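Local coordinates for protein cytochrome c-552 (PDB 1H1O) that carries electrons in the periplasm as a diheme, high-potential cytochrome c of the c4 type, at residues H53-Q58 / I145-Y150. Sequence-based numbering, arbitrary orientation.
Sequences HSRADQ and IQQLTY. With HEM (protoporphyrin IX containing Fe), chain D.
Tyr150 OH is the best-held polar atom at the interface, gripped by two hydrogen bonds: one from the backbone N of Asn59, in helix 58-63, and one with a water 2.5 Å away. The same water donates a weak bond to Gln58 OE1, at the end of a chain extended beyond CG. Between the loop of one cytochrome c domain and helix 141-153 of the other, the contact is mainly a stack. Asp57 CB sits 3.4 Å from the Tyr150 ring centroid and only 11° off the ring normal, a CH-pi contact, while Gln146 OE1 lies over the opposite face. The carboxylate and ring planes, 15° apart, are nearly parallel. With CG between backbone N and carbonyl carbon (chi1 49°), Asp57 N-caps helix 58-63, its OD1 taking the N-H of Gly60. An alanine in place of Tyr150 would remove ring and hydroxyl, and would probably loosen Asp57 and the start of this helix. Gln147 lines the pockets of both hemes, so the contact lies where the two heme domains meet. Arg55 sends NH2 to HEM O2A (2.6 Å), a short but bent hydrogen bond in the guanidinium plane. Asp57 OD1 is 2.6 Å from HEM O2D, close enough that one acid probably holds a proton. The buried Asp57 carboxylate would probably raise this propionate's proton affinity, while the guanidinium, with Arg55 NH1 3.0 Å from HEM O2D, would tend to offset it.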
# COMPACT_ATOMS: atom_id res chain seq x y z
N HIS A 53 -17.17 4.03 0.40
CA HIS A 53 -17.13 2.58 0.48
C HIS A 53 -16.74 1.85 -0.80
O HIS A 53 -16.92 0.64 -0.89
CB HIS A 53 -18.49 2.04 0.94
CG HIS A 53 -18.90 2.51 2.30
ND1 HIS A 53 -20.02 2.03 2.94
CD2 HIS A 53 -18.34 3.41 3.14
CE1 HIS A 53 -20.14 2.63 4.12
NE2 HIS A 53 -19.13 3.47 4.26
N SER A 54 -16.20 2.57 -1.79
CA SER A 54 -15.79 1.90 -3.02
C SER A 54 -14.66 0.91 -2.70
O SER A 54 -14.57 -0.15 -3.32
CB SER A 54 -15.38 2.91 -4.10
OG SER A 54 -14.39 3.81 -3.66
N ARG A 55 -13.79 1.24 -1.75
CA ARG A 55 -12.76 0.27 -1.37
C ARG A 55 -13.41 -0.47 -0.22
O ARG A 55 -13.53 0.06 0.88
CB ARG A 55 -11.45 0.89 -0.88
CG ARG A 55 -10.35 -0.18 -0.95
CD ARG A 55 -9.31 -0.18 0.16
NE ARG A 55 -8.21 0.72 -0.11
CZ ARG A 55 -6.96 0.52 0.26
NH1 ARG A 55 -6.61 -0.58 0.93
NH2 ARG A 55 -6.04 1.43 -0.03
N ALA A 56 -13.83 -1.70 -0.48
CA ALA A 56 -14.52 -2.47 0.52
C ALA A 56 -13.81 -3.71 1.02
O ALA A 56 -14.47 -4.65 1.46
CB ALA A 56 -15.92 -2.84 -0.01
N ASP A 57 -12.49 -3.77 0.93
CA ASP A 57 -11.83 -4.95 1.45
C ASP A 57 -12.04 -4.94 2.96
O ASP A 57 -12.21 -3.88 3.56
CB ASP A 57 -10.33 -4.94 1.11
CG ASP A 57 -9.67 -3.62 1.46
OD1 ASP A 57 -9.47 -3.33 2.65
OD2 ASP A 57 -9.36 -2.88 0.51
N GLN A 58 -12.05 -6.11 3.57
CA GLN A 58 -12.28 -6.27 5.01
C GLN A 58 -11.65 -5.25 5.95
O GLN A 58 -12.37 -4.57 6.67
CB GLN A 58 -11.85 -7.66 5.45
CG GLN A 58 -12.43 -8.05 6.77
CD GLN A 58 -11.88 -9.36 7.24
OE1 GLN A 58 -10.83 -9.40 7.89
NE2 GLN A 58 -12.56 -10.45 6.91
N ILE A 145 1.31 -7.97 1.35
CA ILE A 145 0.75 -9.31 1.17
C ILE A 145 -0.76 -9.26 1.30
O ILE A 145 -1.49 -9.88 0.53
CB ILE A 145 1.29 -10.28 2.21
CG1 ILE A 145 2.81 -10.40 2.05
CG2 ILE A 145 0.59 -11.64 2.08
CD1 ILE A 145 3.47 -11.32 3.05
N GLN A 146 -1.24 -8.52 2.29
CA GLN A 146 -2.67 -8.41 2.52
C GLN A 146 -3.38 -7.76 1.34
O GLN A 146 -4.47 -8.17 0.95
CB GLN A 146 -2.97 -7.60 3.78
CG GLN A 146 -4.46 -7.48 4.06
CD GLN A 146 -5.12 -8.85 4.15
OE1 GLN A 146 -5.63 -9.39 3.16
NE2 GLN A 146 -5.09 -9.43 5.34
N GLN A 147 -2.78 -6.72 0.79
CA GLN A 147 -3.42 -6.06 -0.33
C GLN A 147 -3.36 -6.94 -1.58
O GLN A 147 -4.30 -7.00 -2.34
CB GLN A 147 -2.78 -4.70 -0.56
CG GLN A 147 -2.88 -3.81 0.68
CD GLN A 147 -4.30 -3.73 1.20
OE1 GLN A 147 -4.56 -3.86 2.40
NE2 GLN A 147 -5.23 -3.53 0.28
N LEU A 148 -2.26 -7.66 -1.78
CA LEU A 148 -2.17 -8.52 -2.94
C LEU A 148 -3.23 -9.61 -2.80
O LEU A 148 -3.83 -10.04 -3.77
CB LEU A 148 -0.76 -9.11 -3.05
CG LEU A 148 0.24 -8.06 -3.52
CD1 LEU A 148 1.64 -8.66 -3.56
CD2 LEU A 148 -0.19 -7.54 -4.90
N THR A 149 -3.48 -10.03 -1.56
CA THR A 149 -4.49 -11.04 -1.31
C THR A 149 -5.87 -10.48 -1.67
O THR A 149 -6.68 -11.14 -2.33
CB THR A 149 -4.47 -11.45 0.16
OG1 THR A 149 -3.16 -11.93 0.48
CG2 THR A 149 -5.49 -12.55 0.44
N TYR A 150 -6.13 -9.24 -1.25
CA TYR A 150 -7.41 -8.58 -1.52
C TYR A 150 -7.61 -8.36 -3.03
O TYR A 150 -8.72 -8.46 -3.54
CB TYR A 150 -7.45 -7.22 -0.82
CG TYR A 150 -7.67 -7.24 0.69
CD1 TYR A 150 -7.14 -6.23 1.48
CD2 TYR A 150 -8.47 -8.21 1.30
CE1 TYR A 150 -7.38 -6.18 2.84
CE2 TYR A 150 -8.72 -8.17 2.68
CZ TYR A 150 -8.17 -7.14 3.45
OH TYR A 150 -8.38 -7.04 4.81
CHA HEM D . -5.35 2.36 5.40
CHB HEM D . -5.67 7.13 5.84
CHC HEM D . -6.99 6.58 10.44
CHD HEM D . -6.56 1.86 10.05
C1A HEM D . -5.32 3.72 5.09
C2A HEM D . -5.01 4.29 3.80
C3A HEM D . -5.10 5.64 3.92
C4A HEM D . -5.46 5.88 5.30
CMA HEM D . -4.88 6.72 2.90
CAA HEM D . -4.66 3.49 2.56
CBA HEM D . -3.14 3.34 2.36
CGA HEM D . -2.76 2.57 1.22
O1A HEM D . -1.51 2.29 1.15
O2A HEM D . -3.56 2.18 0.35
C1B HEM D . -6.06 7.38 7.14
C2B HEM D . -6.31 8.72 7.63
C3B HEM D . -6.72 8.57 8.93
C4B HEM D . -6.67 7.14 9.21
CMB HEM D . -6.16 9.97 6.79
CAB HEM D . -7.15 9.61 9.92
CBB HEM D . -8.41 10.43 9.50
C1C HEM D . -6.98 5.25 10.75
C2C HEM D . -7.33 4.70 12.03
C3C HEM D . -7.21 3.35 11.90
C4C HEM D . -6.79 3.10 10.57
CMC HEM D . -7.74 5.54 13.21
CAC HEM D . -7.48 2.24 12.92
CBC HEM D . -8.92 2.26 13.51
C1D HEM D . -6.19 1.57 8.75
C2D HEM D . -6.01 0.22 8.25
C3D HEM D . -5.70 0.37 6.95
C4D HEM D . -5.65 1.80 6.66
CMD HEM D . -6.19 -1.03 9.08
CAD HEM D . -5.46 -0.68 5.91
CBD HEM D . -6.95 -1.19 5.54
CGD HEM D . -7.12 -1.80 4.29
O1D HEM D . -6.47 -2.83 4.03
O2D HEM D . -7.96 -1.36 3.45
NA HEM D . -5.59 4.69 6.00
NB HEM D . -6.28 6.42 8.11
NC HEM D . -6.64 4.25 9.85
ND HEM D . -5.96 2.51 7.77
FE HEM D . -6.09 4.46 7.95
O HOH W 1 -8.82 -9.23 5.97